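Side-chain contacts in Alp7A (Bacillus subtilis, PDB 5EC0), which is a bacterial actin-like protein that binds adenine nucleotide and probably polymerises into filaments that segregate plasmid DNA: residues 96-99 with 100-104; 196-199 with 200-203; 248-251 with 252-256. All coordinates share one frame; numbering follows the deposited sequence.

Contact 1 (96-99 with 100-104)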
loop_
_atom_site.group_PDB
_atom_site.type_symbol
_atom_site.label_atom_id
_atom_site.label_comp_id
_atom_site.label_asym_id
_atom_site.label_seq_id
_atom_site.Cartn_x
_atom_site.Cartn_y
_atom_site.Cartn_z
ATOM N N ILE A 96 -7.691 7.838 -11.261
ATOM C CA ILE A 96 -7.549 6.432 -10.886
ATOM C C ILE A 96 -7.710 6.139 -9.371
ATOM O O ILE A 96 -8.469 5.233 -9.013
ATOM C CB ILE A 96 -6.196 5.870 -11.392
ATOM C CG1 ILE A 96 -6.225 5.747 -12.913
ATOM C CG2 ILE A 96 -5.871 4.509 -10.751
ATOM C CD1 ILE A 96 -4.902 5.284 -13.502
ATOM N N PRO A 97 -7.018 6.885 -8.484
ATOM C CA PRO A 97 -7.271 6.607 -7.059
ATOM C C PRO A 97 -8.715 6.871 -6.648
ATOM O O PRO A 97 -9.315 6.098 -5.889
ATOM C CB PRO A 97 -6.330 7.583 -6.323
ATOM C CG PRO A 97 -5.317 7.981 -7.320
ATOM C CD PRO A 97 -5.987 7.927 -8.665
ATOM N N TYR A 98 -9.262 7.972 -7.143
ATOM C CA TYR A 98 -10.627 8.355 -6.824
ATOM C C TYR A 98 -11.638 7.274 -7.271
ATOM O O TYR A 98 -12.532 6.890 -6.505
ATOM C CB TYR A 98 -10.939 9.700 -7.476
ATOM C CG TYR A 98 -12.378 10.135 -7.365
ATOM C CD1 TYR A 98 -12.903 10.572 -6.152
ATOM C CD2 TYR A 98 -13.205 10.147 -8.486
ATOM C CE1 TYR A 98 -14.220 10.971 -6.048
ATOM C CE2 TYR A 98 -14.525 10.557 -8.392
ATOM C CZ TYR A 98 -15.024 10.964 -7.169
ATOM O OH TYR A 98 -16.334 11.371 -7.075
ATOM N N VAL A 99 -11.489 6.783 -8.498
ATOM C CA VAL A 99 -12.381 5.736 -9.006
ATOM C C VAL A 99 -12.198 4.436 -8.208
ATOM O O VAL A 99 -13.170 3.777 -7.840
ATOM C CB VAL A 99 -12.143 5.498 -10.508
ATOM C CG1 VAL A 99 -12.814 4.202 -10.995
ATOM C CG2 VAL A 99 -12.642 6.712 -11.306
ATOM N N THR A 100 -10.957 4.074 -7.901
ATOM C CA THR A 100 -10.742 2.878 -7.096
ATOM C C THR A 100 -11.426 2.992 -5.721
ATOM O O THR A 100 -12.086 2.054 -5.272
ATOM C CB THR A 100 -9.252 2.592 -6.914
ATOM O OG1 THR A 100 -8.604 2.670 -8.188
ATOM C CG2 THR A 100 -9.049 1.194 -6.354
ATOM N N PHE A 101 -11.301 4.151 -5.077
ATOM C CA PHE A 101 -11.946 4.384 -3.787
ATOM C C PHE A 101 -13.466 4.164 -3.852
ATOM O O PHE A 101 -14.049 3.538 -2.964
ATOM C CB PHE A 101 -11.615 5.802 -3.294
ATOM C CG PHE A 101 -12.684 6.434 -2.456
ATOM C CD1 PHE A 101 -12.847 6.084 -1.122
ATOM C CD2 PHE A 101 -13.512 7.428 -2.996
ATOM C CE1 PHE A 101 -13.834 6.699 -0.333
ATOM C CE2 PHE A 101 -14.496 8.053 -2.216
ATOM C CZ PHE A 101 -14.661 7.686 -0.892
ATOM N N LEU A 102 -14.093 4.667 -4.911
ATOM C CA LEU A 102 -15.548 4.573 -5.065
ATOM C C LEU A 102 -16.007 3.130 -5.208
ATOM O O LEU A 102 -16.975 2.699 -4.568
ATOM C CB LEU A 102 -16.020 5.378 -6.273
ATOM C CG LEU A 102 -15.907 6.896 -6.243
ATOM C CD1 LEU A 102 -16.365 7.486 -7.587
ATOM C CD2 LEU A 102 -16.719 7.484 -5.080
ATOM N N ALA A 103 -15.305 2.395 -6.062
ATOM C CA ALA A 103 -15.568 0.975 -6.287
ATOM C C ALA A 103 -15.307 0.154 -5.019
ATOM O O ALA A 103 -16.090 -0.734 -4.672
ATOM C CB ALA A 103 -14.720 0.454 -7.454
ATOM N N ALA A 104 -14.208 0.459 -4.332
ATOM C CA ALA A 104 -13.896 -0.192 -3.062
ATOM C C ALA A 104 -15.024 0.005 -2.052
ATOM O O ALA A 104 -15.499 -0.957 -1.451
ATOM C CB ALA A 104 -12.563 0.333 -2.487
#
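Ile96 O takes two hydrogen bonds from one residue, Thr100, a turn further along the helix. The backbone N of Thr100 gives the ordinary helical bond, while Thr100 OG1 donates to the same oxygen at 2.7 Å. The two donors arrive from opposite faces of the Ile96 carbonyl plane, the hydroxyl tilted 35° from it. What brings the hydroxyl there is the first torsion of Thr100, which sets OG1 beside its own backbone N (chi1 -48°) and leaves CG2 anti to that N. The polar end of a buried threonine is thus satisfied within its own helix, which would hold its first torsion in place. Ile96 runs alongside it, both side chains pointing the same way, with CG2 of Ile96 4.2 Å from Thr100 OG1; both touch Val30 of strand 22-33. Helix 95-112, to which all nine residues belong, packs against the large mixed sheet in the N-terminal half of this actin-like fold: Val99 and Ala103 meet strand 65-71, and Phe101 and Leu102 meet strand 166-179. Regular bonds continue the helix, Phe101 N to Pro97 O at 2.9 Å and Ala103 N to Val99 O at 3.1 Å. On another side of the helix Leu102 lays CD1 over one face of the Tyr98 ring, a CH-pi contact 4.1 Å from the centroid and 29° off the normal. The methyl sits nearest the phenol end of the ring, 3.7 Å from Tyr98 CE2. Phe101 turns the edge of its ring to the carbonyl oxygen of Tyr98, which lies near the ring plane with CD2 3.7 Å from Tyr98 O. Both rings have further edge-to-face partners, Tyr98 in His155 and Phe101 in Phe151.

Contact 2 (196-199 with 200-203)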
loop_
_atom_site.group_PDB
_atom_site.type_symbol
_atom_site.label_atom_id
_atom_site.label_comp_id
_atom_site.label_asym_id
_atom_site.label_seq_id
_atom_site.Cartn_x
_atom_site.Cartn_y
_atom_site.Cartn_z
ATOM N N ASP A 196 1.689 2.599 23.954
ATOM C CA ASP A 196 3.102 2.543 23.535
ATOM C C ASP A 196 3.586 1.086 23.473
ATOM O O ASP A 196 3.374 0.321 24.401
ATOM C CB ASP A 196 4.029 3.325 24.486
ATOM C CG ASP A 196 3.920 4.851 24.341
ATOM O OD1 ASP A 196 3.303 5.359 23.379
ATOM O OD2 ASP A 196 4.487 5.551 25.206
ATOM N N LYS A 197 4.236 0.720 22.374
ATOM C CA LYS A 197 4.739 -0.631 22.179
ATOM C C LYS A 197 6.126 -0.805 22.783
ATOM O O LYS A 197 7.036 -0.014 22.520
ATOM C CB LYS A 197 4.771 -0.968 20.684
ATOM C CG LYS A 197 3.388 -1.290 20.136
ATOM C CD LYS A 197 3.349 -1.239 18.617
ATOM C CE LYS A 197 4.095 -2.386 18.007
ATOM N NZ LYS A 197 3.513 -2.743 16.655
ATOM N N ASP A 198 6.284 -1.851 23.583
ATOM C CA ASP A 198 7.593 -2.209 24.099
ATOM C C ASP A 198 8.589 -2.383 22.943
ATOM O O ASP A 198 9.770 -2.035 23.052
ATOM C CB ASP A 198 7.514 -3.490 24.926
ATOM C CG ASP A 198 8.813 -3.791 25.619
ATOM O OD1 ASP A 198 9.130 -3.082 26.594
ATOM O OD2 ASP A 198 9.532 -4.707 25.172
ATOM N N TYR A 199 8.093 -2.935 21.840
ATOM C CA TYR A 199 8.869 -3.074 20.620
ATOM C C TYR A 199 9.575 -1.772 20.173
ATOM O O TYR A 199 10.667 -1.811 19.598
ATOM C CB TYR A 199 7.943 -3.587 19.504
ATOM C CG TYR A 199 8.619 -3.854 18.174
ATOM C CD1 TYR A 199 9.225 -5.088 17.901
ATOM C CD2 TYR A 199 8.644 -2.883 17.190
ATOM C CE1 TYR A 199 9.839 -5.336 16.667
ATOM C CE2 TYR A 199 9.246 -3.117 15.968
ATOM C CZ TYR A 199 9.842 -4.340 15.707
ATOM O OH TYR A 199 10.432 -4.534 14.474
ATOM N N ALA A 200 8.957 -0.622 20.429
ATOM C CA ALA A 200 9.545 0.646 19.998
ATOM C C ALA A 200 10.697 1.105 20.893
ATOM O O ALA A 200 11.398 2.068 20.554
ATOM C CB ALA A 200 8.474 1.733 19.937
ATOM N N GLU A 201 10.896 0.425 22.025
ATOM C CA GLU A 201 11.896 0.855 23.009
ATOM C C GLU A 201 13.312 0.682 22.499
ATOM O O GLU A 201 14.223 1.373 22.955
ATOM C CB GLU A 201 11.747 0.098 24.337
ATOM C CG GLU A 201 10.441 0.385 25.080
ATOM C CD GLU A 201 10.350 1.820 25.588
ATOM O OE1 GLU A 201 11.346 2.322 26.159
ATOM O OE2 GLU A 201 9.279 2.442 25.413
ATOM N N GLN A 202 13.501 -0.239 21.554
ATOM C CA GLN A 202 14.830 -0.487 21.007
ATOM C C GLN A 202 15.283 0.704 20.158
ATOM O O GLN A 202 16.473 0.826 19.846
ATOM C CB GLN A 202 14.852 -1.776 20.177
ATOM C CG GLN A 202 13.950 -1.738 18.922
ATOM C CD GLN A 202 13.844 -3.111 18.260
ATOM O OE1 GLN A 202 14.851 -3.683 17.842
ATOM N NE2 GLN A 202 12.629 -3.655 18.190
ATOM N N PHE A 203 14.336 1.575 19.794
ATOM C CA PHE A 203 14.648 2.766 18.996
ATOM C C PHE A 203 14.632 4.052 19.844
ATOM O O PHE A 203 14.752 5.156 19.314
ATOM C CB PHE A 203 13.666 2.900 17.815
ATOM C CG PHE A 203 13.542 1.641 16.991
ATOM C CD1 PHE A 203 14.615 1.184 16.230
ATOM C CD2 PHE A 203 12.355 0.904 16.986
ATOM C CE1 PHE A 203 14.519 0.006 15.473
ATOM C CE2 PHE A 203 12.238 -0.258 16.220
ATOM C CZ PHE A 203 13.325 -0.708 15.464
HETATM O O HOH W 1 7.089 2.631 23.444
#
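Tyr199 O accepts a hydrogen bond from the side-chain amide of Gln202, NE2 to O 3.0 Å with an N-H...O angle of 162°. Both partners are well aimed: the nitrogen lies in the carbonyl plane on a lone pair of Tyr199 O, and the oxygen lies almost in the amide plane of Gln202. The glutamine folds back to do this because its CG stands between the backbone N and the carbonyl carbon (chi1 64°), from where the extended chain returns toward the preceding turn. NE2 also rests over the centre of one face of the Tyr199 ring, 3.5 Å above its plane, with the amide steeply inclined to the ring. An alanine in place of Tyr199 would still offer the carbonyl but would probably leave the Gln202 amide without the ring beneath it and open a gap beside Phe203, whose CE2 lies 4.1 Å from Tyr199 CE2. Two backbone bonds of the i to i+3 kind close the turns, Ala200 N to Lys197 O and Glu201 N to Asp198 O, each 2.9 Å, with the donor well above the carbonyl plane. Lys197 O has a second donor in a water, 2.8 Å away, which also gives a hydrogen to Glu201 OE2. The other oxygen of that carboxylate, OE1, is salt-bridged to Lys204, and Lys197 NZ is bound to Ala187 O. CG of Gln202 lies over the centre of the Phe203 ring, 3.4 Å above it. Tyr199 and Phe203 turn inward onto Leu325 of strand 322-327 and Ile188 of helix 185-189. Such successive i to i+3 bonds without a regular helical pattern are characteristic of overlapping turns, here within the surface connection that leads from helix 185-189 into strand 207-213.

Contact 3 (248-251 with 252-256)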
loop_
_atom_site.group_PDB
_atom_site.type_symbol
_atom_site.label_atom_id
_atom_site.label_comp_id
_atom_site.label_asym_id
_atom_site.label_seq_id
_atom_site.Cartn_x
_atom_site.Cartn_y
_atom_site.Cartn_z
ATOM N N GLU A 248 12.072 -8.126 -14.127
ATOM C CA GLU A 248 11.789 -8.333 -15.537
ATOM C C GLU A 248 13.096 -8.587 -16.274
ATOM O O GLU A 248 13.121 -9.285 -17.290
ATOM C CB GLU A 248 11.020 -7.133 -16.116
ATOM C CG GLU A 248 10.900 -7.074 -17.643
ATOM C CD GLU A 248 9.896 -8.069 -18.235
ATOM O OE1 GLU A 248 9.398 -8.951 -17.499
ATOM O OE2 GLU A 248 9.613 -7.970 -19.452
ATOM N N LYS A 249 14.193 -8.046 -15.756
ATOM C CA LYS A 249 15.490 -8.343 -16.350
ATOM C C LYS A 249 15.870 -9.776 -16.009
ATOM O O LYS A 249 16.426 -10.498 -16.840
ATOM C CB LYS A 249 16.557 -7.370 -15.869
ATOM C CG LYS A 249 17.920 -7.602 -16.472
ATOM C CD LYS A 249 18.884 -6.496 -16.063
ATOM C CE LYS A 249 20.180 -6.540 -16.868
ATOM N NZ LYS A 249 21.041 -7.730 -16.566
ATOM N N LEU A 250 15.546 -10.181 -14.786
ATOM C CA LEU A 250 15.776 -11.549 -14.333
ATOM C C LEU A 250 14.948 -12.539 -15.142
ATOM O O LEU A 250 15.437 -13.608 -15.539
ATOM C CB LEU A 250 15.435 -11.697 -12.851
ATOM C CG LEU A 250 15.506 -13.141 -12.348
ATOM C CD1 LEU A 250 16.930 -13.657 -12.450
ATOM C CD2 LEU A 250 14.983 -13.234 -10.932
ATOM N N ARG A 251 13.690 -12.180 -15.380
ATOM C CA ARG A 251 12.794 -13.040 -16.139
ATOM C C ARG A 251 13.329 -13.242 -17.554
ATOM O O ARG A 251 13.493 -14.375 -17.997
ATOM C CB ARG A 251 11.374 -12.467 -16.185
ATOM C CG ARG A 251 10.369 -13.401 -16.874
ATOM C CD ARG A 251 8.974 -12.795 -16.948
ATOM N NE ARG A 251 8.945 -11.635 -17.831
ATOM C CZ ARG A 251 8.821 -11.705 -19.154
ATOM N NH1 ARG A 251 8.709 -12.883 -19.757
ATOM N NH2 ARG A 251 8.811 -10.595 -19.876
ATOM N N LYS A 252 13.622 -12.147 -18.247
ATOM C CA LYS A 252 14.004 -12.234 -19.655
ATOM C C LYS A 252 15.376 -12.883 -19.839
ATOM O O LYS A 252 15.675 -13.420 -20.908
ATOM C CB LYS A 252 13.978 -10.847 -20.314
ATOM C CG LYS A 252 12.568 -10.305 -20.576
ATOM C CD LYS A 252 12.594 -9.030 -21.413
ATOM C CE LYS A 252 12.927 -7.813 -20.554
ATOM N NZ LYS A 252 12.790 -6.531 -21.308
ATOM N N GLU A 253 16.205 -12.846 -18.800
ATOM C CA GLU A 253 17.548 -13.405 -18.907
ATOM C C GLU A 253 17.637 -14.855 -18.444
ATOM O O GLU A 253 18.302 -15.669 -19.087
ATOM C CB GLU A 253 18.548 -12.554 -18.121
ATOM C CG GLU A 253 18.920 -11.250 -18.816
ATOM C CD GLU A 253 19.903 -10.423 -18.011
ATOM O OE1 GLU A 253 20.011 -10.657 -16.787
ATOM O OE2 GLU A 253 20.567 -9.540 -18.602
ATOM N N LYS A 254 16.961 -15.192 -17.350
ATOM C CA LYS A 254 17.185 -16.494 -16.726
ATOM C C LYS A 254 15.952 -17.397 -16.580
ATOM O O LYS A 254 16.087 -18.582 -16.259
ATOM C CB LYS A 254 17.823 -16.283 -15.347
ATOM C CG LYS A 254 19.162 -15.568 -15.409
ATOM C CD LYS A 254 20.078 -15.964 -14.261
ATOM C CE LYS A 254 21.493 -15.466 -14.507
ATOM N NZ LYS A 254 21.502 -14.033 -14.917
ATOM N N LEU A 255 14.757 -16.854 -16.820
ATOM C CA LEU A 255 13.527 -17.589 -16.511
ATOM C C LEU A 255 12.428 -17.500 -17.575
ATOM O O LEU A 255 11.269 -17.758 -17.278
ATOM C CB LEU A 255 12.962 -17.100 -15.173
ATOM C CG LEU A 255 13.777 -17.354 -13.903
ATOM C CD1 LEU A 255 13.049 -16.778 -12.714
ATOM C CD2 LEU A 255 14.032 -18.844 -13.699
ATOM N N LEU A 256 12.792 -17.161 -18.808
ATOM C CA LEU A 256 11.832 -16.987 -19.901
ATOM C C LEU A 256 10.909 -18.193 -20.087
ATOM O O LEU A 256 9.784 -18.068 -20.574
ATOM C CB LEU A 256 12.591 -16.708 -21.198
ATOM C CG LEU A 256 12.092 -15.627 -22.154
ATOM C CD1 LEU A 256 11.622 -14.401 -21.397
ATOM C CD2 LEU A 256 13.220 -15.265 -23.095
#
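Arg251 meets Lys252 and Leu256 with its guanidinium, at the end of a chain whose CB and CG merely pass the backbone N of the next residue. CG stands anti to the backbone N of Arg251 (chi1 -175°); the chain stays extended as far as CD, then bends at the next torsion and turns NE back toward Glu248. There the arginine grips the carboxylate side-on: NE donates to Glu248 OE1 at 2.7 Å and NH2 to Glu248 OE2 at 2.8 Å, both on the syn side, with the oxygens near the guanidinium plane. NH2 also has CG of Lys252 3.8 Å away, over one face of the group. NH1 meets Leu256 CD1 at 3.7 Å and is hydrogen-bonded to Phe259 O. Lys252 bends over Glu248, its CE 3.5 Å from Glu248 OE2, and NZ completes a network by a long salt bridge to that oxygen. Further round helix 243-254, Lys249 NZ forms a salt bridge with Glu253, donating to OE2 at 2.8 Å and, weakly, to OE1. The last helical turns are held by Lys254 N to Leu250 O and Leu255 N to Arg251 O, after which the chain leaves helical geometry at Leu255. Leu250 and Leu255 turn to helix 292-313, where they touch Ser298 and Ile294. Two bonds hold the buried guanidinium against Glu248 and a third ties NH1 to the next loop, which would fix its rotation; with Lys252 alongside, the Glu248 carboxylate is likely to be kept ionised.

How the contacts relate
Contact 1 is the buried one of the three: it lies within helix 95-112 against the N-terminal sheet, and apart from the hydroxyl of Thr100, which bonds within the helix, its side-chain contacts are aliphatic and aromatic. Contact 3 spans the C-terminal end of helix 243-254 and the first residues after it; it is only partly buried, and there ion pairs carry the contact, where contact 1 uses rings and methyls. Contact 2 is a surface loop of turns, where water and a side-chain amide share the bonding and two rings reach inward. No two hold the same elements; their centres are 33 to 41 Å apart, and contacts 1 and 2 lie on opposite sides of the chain's centre.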